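Local atomic coordinates of O-methyltransferase (Coxiella burnetii, PDB entry 3TR6), a protein that probably transfers methyl groups from S-adenosylmethionine to oxygen atoms of acceptor molecules, and binds the by-product S-adenosyl-L-homocysteine together with a nickel ion. Residues Gly76-Ala79 with Ile80-Leu84; Thr102-Ala105 with Lys106-Glu110; Lys150-Thr153 with Asp154-Tyr157; Arg195-Asn198 with Gln199-Lys203. All coordinates share one frame; numbering follows the deposited sequence.

How the contacts relate
The four contacts are local, three within helices and contact 3 at the start of one, in a Rossmann-like methyltransferase chain. Contacts 1 and 2 lie on neighbouring helices, centres 11 Å apart, and meet where Ile80 CG1 rests 3.7 Å from Trp109 CB. Contacts 3 and 4 form a second pair with centres 12 Å apart, joined by a salt bridge from Lys200 NZ to Asp154 OD1 (2.7 Å). Contact 1 holds the amino acid end of S-adenosyl-L-homocysteine through Ser78, while Tyr156 of contact 3, on the opposite side of the chain's centre from contact 1, touches the ligand; the nearest atoms of these two contacts are about 10 Å apart. Contact 4 stands away from the ligand and meets the second subunit.

Contact 1: Gly76-Ala79 with Ile80-Leu84; sequences GYSA and IAMGL. With SAH (S-adenosyl-L-homocysteine), chain C.
The carboxylate of S-adenosyl-L-homocysteine takes Ser78 N on OXT at 3.1 Å, the donor lying out of the carboxylate plane, with Tyr77 CB close to the same oxygen. Tyr77 CB leaves away from Ile80-Leu84, and with CG anti to the backbone N (chi1 -167°) the ring lies between helices 28-40 and 50-63, among Leu30, Leu33, Pro50 and Ala53, its OH bonded to Glu26. Gly76 is the N-cap residue of helix 77-83, at the end of the glycine-rich loop that follows the first strand, 67-71, as in the nucleotide-binding motif of Rossmann-like methyltransferases. Its carbonyl takes Ile80 N at 3.0 Å, and CG1 of the same isoleucine lies alongside that oxygen. One turn on from Ser78, Met82, modelled as selenomethionine, gives its N to Ser78 O at 3.0 Å, and the bend at chi3 (-71°) folds CE back towards that carbonyl. The amino group of the ligand donates to Ser78 OG over 2.8 Å, and OG is also bonded to Asp70 OD1. Ser78 thus serves both ends of the ligand's amino acid: its N meets the carboxylate, probably negative, where the helix dipole would favour such a charge, and Asp70 fixes the hydroxyl that receives the amino group.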
loop_
_atom_site.group_PDB
_atom_site.type_symbol
_atom_site.label_atom_id
_atom_site.label_comp_id
_atom_site.label_asym_id
_atom_site.label_seq_id
_atom_site.Cartn_x
_atom_site.Cartn_y
_atom_site.Cartn_z
ATOM N N GLY A 76 5.677 17.469 -12.658
ATOM C CA GLY A 76 4.941 17.603 -11.413
ATOM C C GLY A 76 3.730 16.716 -11.188
ATOM O O GLY A 76 2.819 17.100 -10.454
ATOM N N TYR A 77 3.715 15.530 -11.792
ATOM C CA TYR A 77 2.574 14.628 -11.642
ATOM C C TYR A 77 2.412 14.145 -10.196
ATOM O O TYR A 77 1.334 14.259 -9.609
ATOM C CB TYR A 77 2.668 13.433 -12.603
ATOM C CG TYR A 77 1.380 12.638 -12.706
ATOM C CD1 TYR A 77 0.476 12.867 -13.738
ATOM C CD2 TYR A 77 1.059 11.671 -11.762
ATOM C CE1 TYR A 77 -0.706 12.148 -13.832
ATOM C CE2 TYR A 77 -0.116 10.950 -11.846
ATOM C CZ TYR A 77 -0.995 11.191 -12.880
ATOM O OH TYR A 77 -2.164 10.468 -12.954
ATOM N N SER A 78 3.483 13.605 -9.623
ATOM C CA SER A 78 3.429 13.082 -8.263
ATOM C C SER A 78 3.266 14.200 -7.238
ATOM O O SER A 78 2.605 14.023 -6.213
ATOM C CB SER A 78 4.676 12.251 -7.952
ATOM O OG SER A 78 5.860 13.007 -8.139
ATOM N N ALA A 79 3.871 15.351 -7.523
ATOM C CA ALA A 79 3.768 16.509 -6.646
ATOM C C ALA A 79 2.321 16.965 -6.527
ATOM O O ALA A 79 1.850 17.294 -5.440
ATOM C CB ALA A 79 4.640 17.644 -7.159
ATOM N N ILE A 80 1.622 16.975 -7.654
ATOM C CA ILE A 80 0.223 17.380 -7.691
ATOM C C ILE A 80 -0.696 16.286 -7.151
ATOM O O ILE A 80 -1.681 16.570 -6.470
ATOM C CB ILE A 80 -0.208 17.752 -9.119
ATOM C CG1 ILE A 80 0.555 18.995 -9.589
ATOM C CG2 ILE A 80 -1.706 17.976 -9.183
ATOM C CD1 ILE A 80 0.365 19.318 -11.055
ATOM N N ALA A 81 -0.369 15.035 -7.460
ATOM C CA ALA A 81 -1.151 13.904 -6.975
ATOM C C ALA A 81 -1.212 13.924 -5.454
ATOM O O ALA A 81 -2.287 13.815 -4.859
ATOM C CB ALA A 81 -0.557 12.597 -7.465
HETATM N N MSE A 82 -0.048 14.073 -4.831
HETATM C CA MSE A 82 0.039 14.149 -3.379
HETATM C C MSE A 82 -0.472 15.486 -2.859
HETATM O O MSE A 82 -1.128 15.541 -1.818
HETATM C CB MSE A 82 1.474 13.909 -2.908
HETATM C CG MSE A 82 1.916 12.463 -3.012
HETATM SE SE MSE A 82 3.736 12.178 -2.402
HETATM C CE MSE A 82 4.707 13.051 -3.851
ATOM N N GLY A 83 -0.169 16.559 -3.585
ATOM C CA GLY A 83 -0.638 17.884 -3.221
ATOM C C GLY A 83 -2.145 17.939 -3.039
ATOM O O GLY A 83 -2.640 18.554 -2.100
ATOM N N LEU A 84 -2.878 17.287 -3.937
ATOM C CA LEU A 84 -4.337 17.284 -3.882
ATOM C C LEU A 84 -4.884 16.531 -2.670
ATOM O O LEU A 84 -6.026 16.743 -2.260
ATOM C CB LEU A 84 -4.916 16.690 -5.167
ATOM C CG LEU A 84 -4.717 17.510 -6.442
ATOM C CD1 LEU A 84 -4.955 16.653 -7.673
ATOM C CD2 LEU A 84 -5.623 18.738 -6.443
HETATM N N SAH C . 7.923 12.116 -9.864
HETATM C CA SAH C . 8.097 12.641 -11.190
HETATM C CB SAH C . 9.178 11.890 -11.948
HETATM C CG SAH C . 10.459 12.643 -12.222
HETATM S SD SAH C . 11.656 11.865 -13.296
HETATM C C SAH C . 6.813 12.549 -11.940
HETATM O O SAH C . 6.830 12.616 -13.201
HETATM O OXT SAH C . 5.721 12.405 -11.335
HETATM C "C5'" SAH C . 13.307 12.349 -12.816
HETATM C "C4'" SAH C . 13.521 13.736 -12.527
HETATM O "O4'" SAH C . 14.695 13.879 -11.655
HETATM C "C3'" SAH C . 13.832 14.481 -13.765
HETATM O "O3'" SAH C . 12.927 15.495 -13.918
HETATM C "C2'" SAH C . 15.182 15.028 -13.560
HETATM O "O2'" SAH C . 15.271 16.302 -14.064
HETATM C "C1'" SAH C . 15.325 15.047 -12.083
HETATM N N9 SAH C . 16.690 15.099 -11.568
HETATM C C8 SAH C . 17.772 14.497 -12.084
HETATM N N7 SAH C . 18.822 14.796 -11.301
HETATM C C5 SAH C . 18.408 15.586 -10.290
HETATM C C6 SAH C . 19.047 16.191 -9.204
HETATM N N6 SAH C . 20.450 16.023 -8.992
HETATM N N1 SAH C . 18.317 16.938 -8.357
HETATM C C2 SAH C . 17.001 17.108 -8.542
HETATM N N3 SAH C . 16.361 16.544 -9.574
HETATM C C4 SAH C . 17.037 15.782 -10.458
#

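Contact 2: Thr102-Ala105 with Lys106-Glu110; sequences TALA and KEYWE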
loop_
_atom_site.group_PDB
_atom_site.type_symbol
_atom_site.label_atom_id
_atom_site.label_comp_id
_atom_site.label_asym_id
_atom_site.label_seq_id
_atom_site.Cartn_x
_atom_site.Cartn_y
_atom_site.Cartn_z
ATOM N N THR A 102 9.789 21.886 -14.851
ATOM C CA THR A 102 9.213 22.448 -13.634
ATOM C C THR A 102 8.332 23.658 -13.932
ATOM O O THR A 102 7.406 23.962 -13.179
ATOM C CB THR A 102 10.287 22.825 -12.595
ATOM O OG1 THR A 102 11.247 23.705 -13.189
ATOM C CG2 THR A 102 10.998 21.576 -12.086
ATOM N N ALA A 103 8.617 24.345 -15.033
ATOM C CA ALA A 103 7.807 25.487 -15.439
ATOM C C ALA A 103 6.390 25.031 -15.774
ATOM O O ALA A 103 5.411 25.691 -15.421
ATOM C CB ALA A 103 8.439 26.193 -16.625
ATOM N N LEU A 104 6.288 23.896 -16.455
ATOM C CA LEU A 104 4.990 23.313 -16.766
ATOM C C LEU A 104 4.320 22.829 -15.484
ATOM O O LEU A 104 3.111 22.981 -15.306
ATOM C CB LEU A 104 5.139 22.159 -17.757
ATOM C CG LEU A 104 3.833 21.523 -18.231
ATOM C CD1 LEU A 104 2.930 22.566 -18.872
ATOM C CD2 LEU A 104 4.116 20.383 -19.193
ATOM N N ALA A 105 5.119 22.245 -14.595
ATOM C CA ALA A 105 4.639 21.833 -13.281
ATOM C C ALA A 105 3.972 22.988 -12.534
ATOM O O ALA A 105 2.821 22.874 -12.115
ATOM C CB ALA A 105 5.775 21.252 -12.463
ATOM N N LYS A 106 4.699 24.093 -12.372
ATOM C CA LYS A 106 4.154 25.291 -11.731
ATOM C C LYS A 106 2.805 25.636 -12.332
ATOM O O LYS A 106 1.843 25.907 -11.615
ATOM C CB LYS A 106 5.078 26.494 -11.929
ATOM C CG LYS A 106 6.287 26.554 -11.021
ATOM C CD LYS A 106 7.174 27.730 -11.405
ATOM C CE LYS A 106 8.417 27.792 -10.537
ATOM N NZ LYS A 106 9.434 28.737 -11.081
ATOM N N GLU A 107 2.754 25.631 -13.658
ATOM C CA GLU A 107 1.563 26.019 -14.396
ATOM C C GLU A 107 0.377 25.161 -13.978
ATOM O O GLU A 107 -0.700 25.677 -13.694
ATOM C CB GLU A 107 1.828 25.880 -15.895
ATOM C CG GLU A 107 0.837 26.573 -16.798
ATOM C CD GLU A 107 1.224 26.438 -18.260
ATOM O OE1 GLU A 107 2.390 26.745 -18.611
ATOM O OE2 GLU A 107 0.360 26.001 -19.044
ATOM N N TYR A 108 0.588 23.850 -13.911
ATOM C CA TYR A 108 -0.499 22.923 -13.619
ATOM C C TYR A 108 -0.929 22.921 -12.154
ATOM O O TYR A 108 -2.115 22.769 -11.859
ATOM C CB TYR A 108 -0.159 21.504 -14.091
ATOM C CG TYR A 108 -0.584 21.231 -15.517
ATOM C CD1 TYR A 108 -1.786 20.591 -15.792
ATOM C CD2 TYR A 108 0.207 21.628 -16.590
ATOM C CE1 TYR A 108 -2.184 20.346 -17.091
ATOM C CE2 TYR A 108 -0.184 21.385 -17.895
ATOM C CZ TYR A 108 -1.380 20.743 -18.138
ATOM O OH TYR A 108 -1.778 20.498 -19.433
ATOM N N TRP A 109 0.018 23.096 -11.236
ATOM C CA TRP A 109 -0.350 23.106 -9.824
ATOM C C TRP A 109 -0.921 24.450 -9.371
ATOM O O TRP A 109 -1.555 24.538 -8.321
ATOM C CB TRP A 109 0.771 22.590 -8.903
ATOM C CG TRP A 109 1.895 23.537 -8.597
ATOM C CD1 TRP A 109 1.792 24.809 -8.115
ATOM C CD2 TRP A 109 3.298 23.258 -8.696
ATOM N NE1 TRP A 109 3.041 25.348 -7.936
ATOM C CE2 TRP A 109 3.984 24.415 -8.284
ATOM C CE3 TRP A 109 4.040 22.145 -9.108
ATOM C CZ2 TRP A 109 5.377 24.495 -8.269
ATOM C CZ3 TRP A 109 5.422 22.222 -9.091
ATOM C CH2 TRP A 109 6.077 23.390 -8.677
ATOM N N GLU A 110 -0.709 25.487 -10.175
ATOM C CA GLU A 110 -1.434 26.737 -9.995
ATOM C C GLU A 110 -2.864 26.515 -10.462
ATOM O O GLU A 110 -3.821 26.834 -9.761
ATOM C CB GLU A 110 -0.792 27.863 -10.805
ATOM C CG GLU A 110 0.592 28.282 -10.319
ATOM C CD GLU A 110 1.264 29.279 -11.251
ATOM O OE1 GLU A 110 0.595 29.761 -12.191
ATOM O OE2 GLU A 110 2.462 29.578 -11.049
HETATM O O HOH W 1 11.145 26.669 -13.255
#
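Lys106 begins the turn by giving its N to Thr102 O over 2.8 Å, nearly straight at 174°. Its CB and CG run past the same carbonyl before the extended chain carries NZ outward, where a water that donates to Thr102 OG1 accepts a weak bond from NZ; that hydroxyl also bonds to Asp98 O and Glu99 O at the start of the helix. Glu107 comes next on an exposed side: its N reaches Ala103 O, its CB lies close to Leu104 O, and its carboxylate extends outward past the CD1 methyl of Leu104. Tyr108 and Leu104 lie side by side and point the same way. Leu104 CD1 touches CE2 of the ring at 3.5 Å, and Leu104 O sits at the ring edge, near its plane, 3.5 Å from CD2. This is the middle of helix 99-111, the crossover helix between parallel strands 91-96 and 118-122 of the Rossmann-like sheet. Its Tyr108 side faces helix 28-40, where Tyr108 OH bonds to Glu36, and its Trp109 side faces the strands. Trp109 has CG between its backbone N and carbonyl carbon (chi1 78°), which folds the indole back over the preceding turn. One indole face receives Lys106 CA over its centre and Ala105 O towards the rim, 3.3 Å from CE3, and Ala105 CB meets CZ3 at 3.5 Å. The same carbonyl accepts Trp109 N at 2.9 Å, with the donor nearly along the C=O axis, while the indole also packs on Thr94, Ile118 and Leu120.

Contact 3: Lys150-Thr153 with Asp154-Tyr157; sequences KANT and DLYY
Asn152 lies over the ring of Tyr156 at the start of helix 153-163, where it is the N-cap residue, although its amide makes no capping bond; the helix follows strand 141-146 of the Rossmann-like fold. The Tyr156 ring belongs to the S-adenosyl-L-homocysteine pocket. From the backbone up, Tyr156 N bonds to Asn152 O at 2.9 Å in an almost straight line, and CB lies beside the same oxygen. With CG anti to the carbonyl carbon (chi1 -61°), the ring swings back under the cap residue, so that Asn152 O stands over one face, 3.2 Å from both CG and CD2 and offset toward the rim. Farther along, CE2 and CZ run beneath Asn152 CB. This is a CH-pi contact, with CB 3.7 Å from the ring centroid and 25° off its normal. The Asn152 amide is inclined steeply to the ring, the two planes 65° apart, and its OD1 looks instead toward the CD2 methyl of Leu155. In the next step along the helix, Tyr157 N takes Thr153 O at 2.8 Å. Helix 125-133 packs on the Tyr156 ring through Ala125 and Leu129. At the tip, Tyr156 OH and Asn152 ND2 come within 3.6 Å of each other, and the ligand-binding Asp149 joins them: its OD1 is bonded to the tyrosine hydroxyl and its OD2 to Asn152 ND2.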
loop_
_atom_site.group_PDB
_atom_site.type_symbol
_atom_site.label_atom_id
_atom_site.label_comp_id
_atom_site.label_asym_id
_atom_site.label_seq_id
_atom_site.Cartn_x
_atom_site.Cartn_y
_atom_site.Cartn_z
ATOM N N LYS A 150 18.704 8.094 -10.299
ATOM C CA LYS A 150 18.786 6.825 -9.577
ATOM C C LYS A 150 20.144 6.584 -8.919
ATOM O O LYS A 150 20.239 5.852 -7.936
ATOM C CB LYS A 150 18.423 5.649 -10.490
ATOM C CG LYS A 150 17.125 5.840 -11.264
ATOM C CD LYS A 150 15.973 6.263 -10.360
ATOM C CE LYS A 150 14.723 6.569 -11.183
ATOM N NZ LYS A 150 13.691 7.324 -10.416
ATOM N N ALA A 151 21.191 7.196 -9.459
ATOM C CA ALA A 151 22.528 7.035 -8.899
ATOM C C ALA A 151 22.576 7.476 -7.435
ATOM O O ALA A 151 23.350 6.943 -6.637
ATOM C CB ALA A 151 23.547 7.810 -9.724
ATOM N N ASN A 152 21.732 8.444 -7.088
ATOM C CA ASN A 152 21.743 9.027 -5.752
ATOM C C ASN A 152 20.651 8.532 -4.809
ATOM O O ASN A 152 20.401 9.164 -3.782
ATOM C CB ASN A 152 21.665 10.555 -5.840
ATOM C CG ASN A 152 23.012 11.198 -6.092
ATOM O OD1 ASN A 152 24.042 10.707 -5.628
ATOM N ND2 ASN A 152 23.012 12.306 -6.825
ATOM N N THR A 153 19.999 7.417 -5.132
ATOM C CA THR A 153 18.872 6.980 -4.307
ATOM C C THR A 153 19.296 6.614 -2.884
ATOM O O THR A 153 18.553 6.864 -1.940
ATOM C CB THR A 153 18.045 5.817 -4.933
ATOM O OG1 THR A 153 18.724 4.573 -4.737
ATOM C CG2 THR A 153 17.800 6.048 -6.414
ATOM N N ASP A 154 20.481 6.028 -2.726
ATOM C CA ASP A 154 20.965 5.684 -1.387
ATOM C C ASP A 154 21.194 6.943 -0.559
ATOM O O ASP A 154 20.750 7.033 0.585
ATOM C CB ASP A 154 22.246 4.848 -1.440
ATOM C CG ASP A 154 22.621 4.272 -0.081
ATOM O OD1 ASP A 154 22.069 3.217 0.288
ATOM O OD2 ASP A 154 23.458 4.877 0.621
ATOM N N LEU A 155 21.891 7.912 -1.147
ATOM C CA LEU A 155 22.060 9.221 -0.528
ATOM C C LEU A 155 20.715 9.809 -0.104
ATOM O O LEU A 155 20.511 10.113 1.070
ATOM C CB LEU A 155 22.762 10.183 -1.487
ATOM C CG LEU A 155 22.872 11.634 -1.005
ATOM C CD1 LEU A 155 23.699 11.716 0.270
ATOM C CD2 LEU A 155 23.461 12.519 -2.088
ATOM N N TYR A 156 19.807 9.970 -1.066
ATOM C CA TYR A 156 18.477 10.516 -0.797
ATOM C C TYR A 156 17.735 9.737 0.286
ATOM O O TYR A 156 17.013 10.315 1.096
ATOM C CB TYR A 156 17.636 10.529 -2.072
ATOM C CG TYR A 156 18.200 11.375 -3.188
ATOM C CD1 TYR A 156 18.980 12.495 -2.917
ATOM C CD2 TYR A 156 17.947 11.054 -4.517
ATOM C CE1 TYR A 156 19.492 13.265 -3.942
ATOM C CE2 TYR A 156 18.454 11.821 -5.541
ATOM C CZ TYR A 156 19.226 12.922 -5.252
ATOM O OH TYR A 156 19.731 13.680 -6.283
ATOM N N TYR A 157 17.900 8.420 0.277
ATOM C CA TYR A 157 17.271 7.558 1.266
ATOM C C TYR A 157 17.830 7.877 2.642
ATOM O O TYR A 157 17.084 8.106 3.598
ATOM C CB TYR A 157 17.526 6.088 0.915
ATOM C CG TYR A 157 17.027 5.088 1.937
ATOM C CD1 TYR A 157 15.704 4.665 1.934
ATOM C CD2 TYR A 157 17.883 4.552 2.891
ATOM C CE1 TYR A 157 15.243 3.745 2.859
ATOM C CE2 TYR A 157 17.432 3.631 3.824
ATOM C CZ TYR A 157 16.109 3.232 3.803
ATOM O OH TYR A 157 15.650 2.315 4.725
HETATM O O HOH W 2 24.207 7.495 -3.627
#

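Contact 4: Arg195-Asn198 with Gln199-Lys203; sequences RLFN and QKVYK
The last turns of helix 189-203, which runs beside helix 153-163 and meets the second subunit, bring Phe197 against Val201. The CG2 methyl of Val201 lies over one face of the Phe197 ring, offset toward the rim, 3.8 Å from the centroid and 25° off the ring normal, so this is a CH-pi contact. Its nearest ring atom is CZ, at 3.5 Å. Phe197 has CG anti to the backbone N (chi1 172°), which leans the ring forward along the helix to meet the residue one turn on. Beneath this pair, Val201 N bonds to Phe197 O at 3.0 Å. Across the turn, Tyr202 N takes Asn198 O at 3.0 Å and Lys200 N takes Leu196 O at 3.2 Å, whereas the bond from Gln199 N to Arg195 O, at 3.4 Å, is weak. Gln199 CG passes beside that same oxygen before the side chain bends at chi2 and leads outward. Tyr157 of helix 153-163 meets the Phe197 ring edge-to-face. The Lys200 chain leaves the backbone with two bends that carry NZ to Asp154 and Glu158 of that helix, a salt bridge to each. Asn198 ND2 is shared between Val175 O of its own chain and Tyr18 OH of the second subunit, while Tyr202 OH reaches Leu24 O of that same second subunit. One side of the helix is thus held to 153-163 by ring and methyl packing and by the charge of Lys200, and another side adds hydrogen bonds to the second subunit.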
loop_
_atom_site.group_PDB
_atom_site.type_symbol
_atom_site.label_atom_id
_atom_site.label_comp_id
_atom_site.label_asym_id
_atom_site.label_seq_id
_atom_site.Cartn_x
_atom_site.Cartn_y
_atom_site.Cartn_z
ATOM N N ARG A 195 20.142 -3.068 -7.171
ATOM C CA ARG A 195 20.200 -4.391 -6.565
ATOM C C ARG A 195 20.861 -4.294 -5.196
ATOM O O ARG A 195 20.406 -4.898 -4.225
ATOM C CB ARG A 195 20.951 -5.378 -7.464
ATOM C CG ARG A 195 20.120 -5.905 -8.625
ATOM C CD ARG A 195 20.901 -6.897 -9.473
ATOM N NE ARG A 195 21.556 -7.912 -8.652
ATOM C CZ ARG A 195 20.982 -9.046 -8.260
ATOM N NH1 ARG A 195 19.734 -9.322 -8.617
ATOM N NH2 ARG A 195 21.660 -9.907 -7.511
ATOM N N LEU A 196 21.933 -3.513 -5.123
ATOM C CA LEU A 196 22.631 -3.294 -3.868
ATOM C C LEU A 196 21.728 -2.557 -2.882
ATOM O O LEU A 196 21.741 -2.844 -1.684
ATOM C CB LEU A 196 23.913 -2.495 -4.109
ATOM C CG LEU A 196 24.898 -2.413 -2.941
ATOM C CD1 LEU A 196 25.407 -3.802 -2.576
ATOM C CD2 LEU A 196 26.053 -1.485 -3.278
ATOM N N PHE A 197 20.946 -1.612 -3.397
ATOM C CA PHE A 197 20.062 -0.793 -2.569
ATOM C C PHE A 197 18.894 -1.586 -1.990
ATOM O O PHE A 197 18.559 -1.440 -0.812
ATOM C CB PHE A 197 19.532 0.403 -3.369
ATOM C CG PHE A 197 18.472 1.193 -2.652
ATOM C CD1 PHE A 197 18.814 2.184 -1.744
ATOM C CD2 PHE A 197 17.128 0.942 -2.885
ATOM C CE1 PHE A 197 17.834 2.910 -1.081
ATOM C CE2 PHE A 197 16.145 1.664 -2.227
ATOM C CZ PHE A 197 16.498 2.649 -1.325
ATOM N N ASN A 198 18.273 -2.416 -2.822
ATOM C CA ASN A 198 17.143 -3.227 -2.387
ATOM C C ASN A 198 17.500 -4.167 -1.245
ATOM O O ASN A 198 16.707 -4.364 -0.328
ATOM C CB ASN A 198 16.553 -4.014 -3.560
ATOM C CG ASN A 198 15.826 -3.129 -4.553
ATOM O OD1 ASN A 198 15.375 -2.036 -4.215
ATOM N ND2 ASN A 198 15.703 -3.602 -5.787
ATOM N N GLN A 199 18.697 -4.746 -1.304
ATOM C CA GLN A 199 19.176 -5.618 -0.235
ATOM C C GLN A 199 19.465 -4.818 1.028
ATOM O O GLN A 199 19.202 -5.277 2.140
ATOM C CB GLN A 199 20.428 -6.380 -0.671
ATOM C CG GLN A 199 20.169 -7.449 -1.722
ATOM C CD GLN A 199 19.345 -8.618 -1.189
ATOM O OE1 GLN A 199 19.177 -8.777 0.025
ATOM N NE2 GLN A 199 18.829 -9.446 -2.099
ATOM N N LYS A 200 20.007 -3.620 0.850
ATOM C CA LYS A 200 20.301 -2.731 1.967
ATOM C C LYS A 200 19.031 -2.390 2.753
ATOM O O LYS A 200 19.011 -2.484 3.983
ATOM C CB LYS A 200 20.987 -1.459 1.462
ATOM C CG LYS A 200 21.377 -0.473 2.547
ATOM C CD LYS A 200 20.364 0.652 2.665
ATOM C CE LYS A 200 20.918 1.803 3.490
ATOM N NZ LYS A 200 22.152 2.380 2.881
ATOM N N VAL A 201 17.977 -2.007 2.037
ATOM C CA VAL A 201 16.704 -1.663 2.662
ATOM C C VAL A 201 16.045 -2.873 3.322
ATOM O O VAL A 201 15.511 -2.775 4.424
ATOM C CB VAL A 201 15.727 -1.030 1.650
ATOM C CG1 VAL A 201 14.321 -0.982 2.226
ATOM C CG2 VAL A 201 16.194 0.357 1.254
ATOM N N TYR A 202 16.087 -4.009 2.637
ATOM C CA TYR A 202 15.529 -5.251 3.160
ATOM C C TYR A 202 16.183 -5.652 4.487
ATOM O O TYR A 202 15.542 -6.256 5.352
ATOM C CB TYR A 202 15.687 -6.370 2.125
ATOM C CG TYR A 202 15.226 -7.727 2.599
ATOM C CD1 TYR A 202 13.906 -7.941 2.967
ATOM C CD2 TYR A 202 16.111 -8.796 2.670
ATOM C CE1 TYR A 202 13.479 -9.179 3.402
ATOM C CE2 TYR A 202 15.695 -10.039 3.102
ATOM C CZ TYR A 202 14.376 -10.225 3.466
ATOM O OH TYR A 202 13.953 -11.462 3.895
ATOM N N LYS A 203 17.457 -5.303 4.643
ATOM C CA LYS A 203 18.211 -5.649 5.843
ATOM C C LYS A 203 18.189 -4.532 6.883
ATOM O O LYS A 203 18.532 -4.748 8.044
ATOM C CB LYS A 203 19.659 -6.003 5.483
ATOM C CG LYS A 203 19.830 -7.387 4.880
ATOM C CD LYS A 203 19.260 -8.444 5.819
ATOM C CE LYS A 203 19.423 -9.848 5.258
ATOM N NZ LYS A 203 18.818 -10.870 6.159
#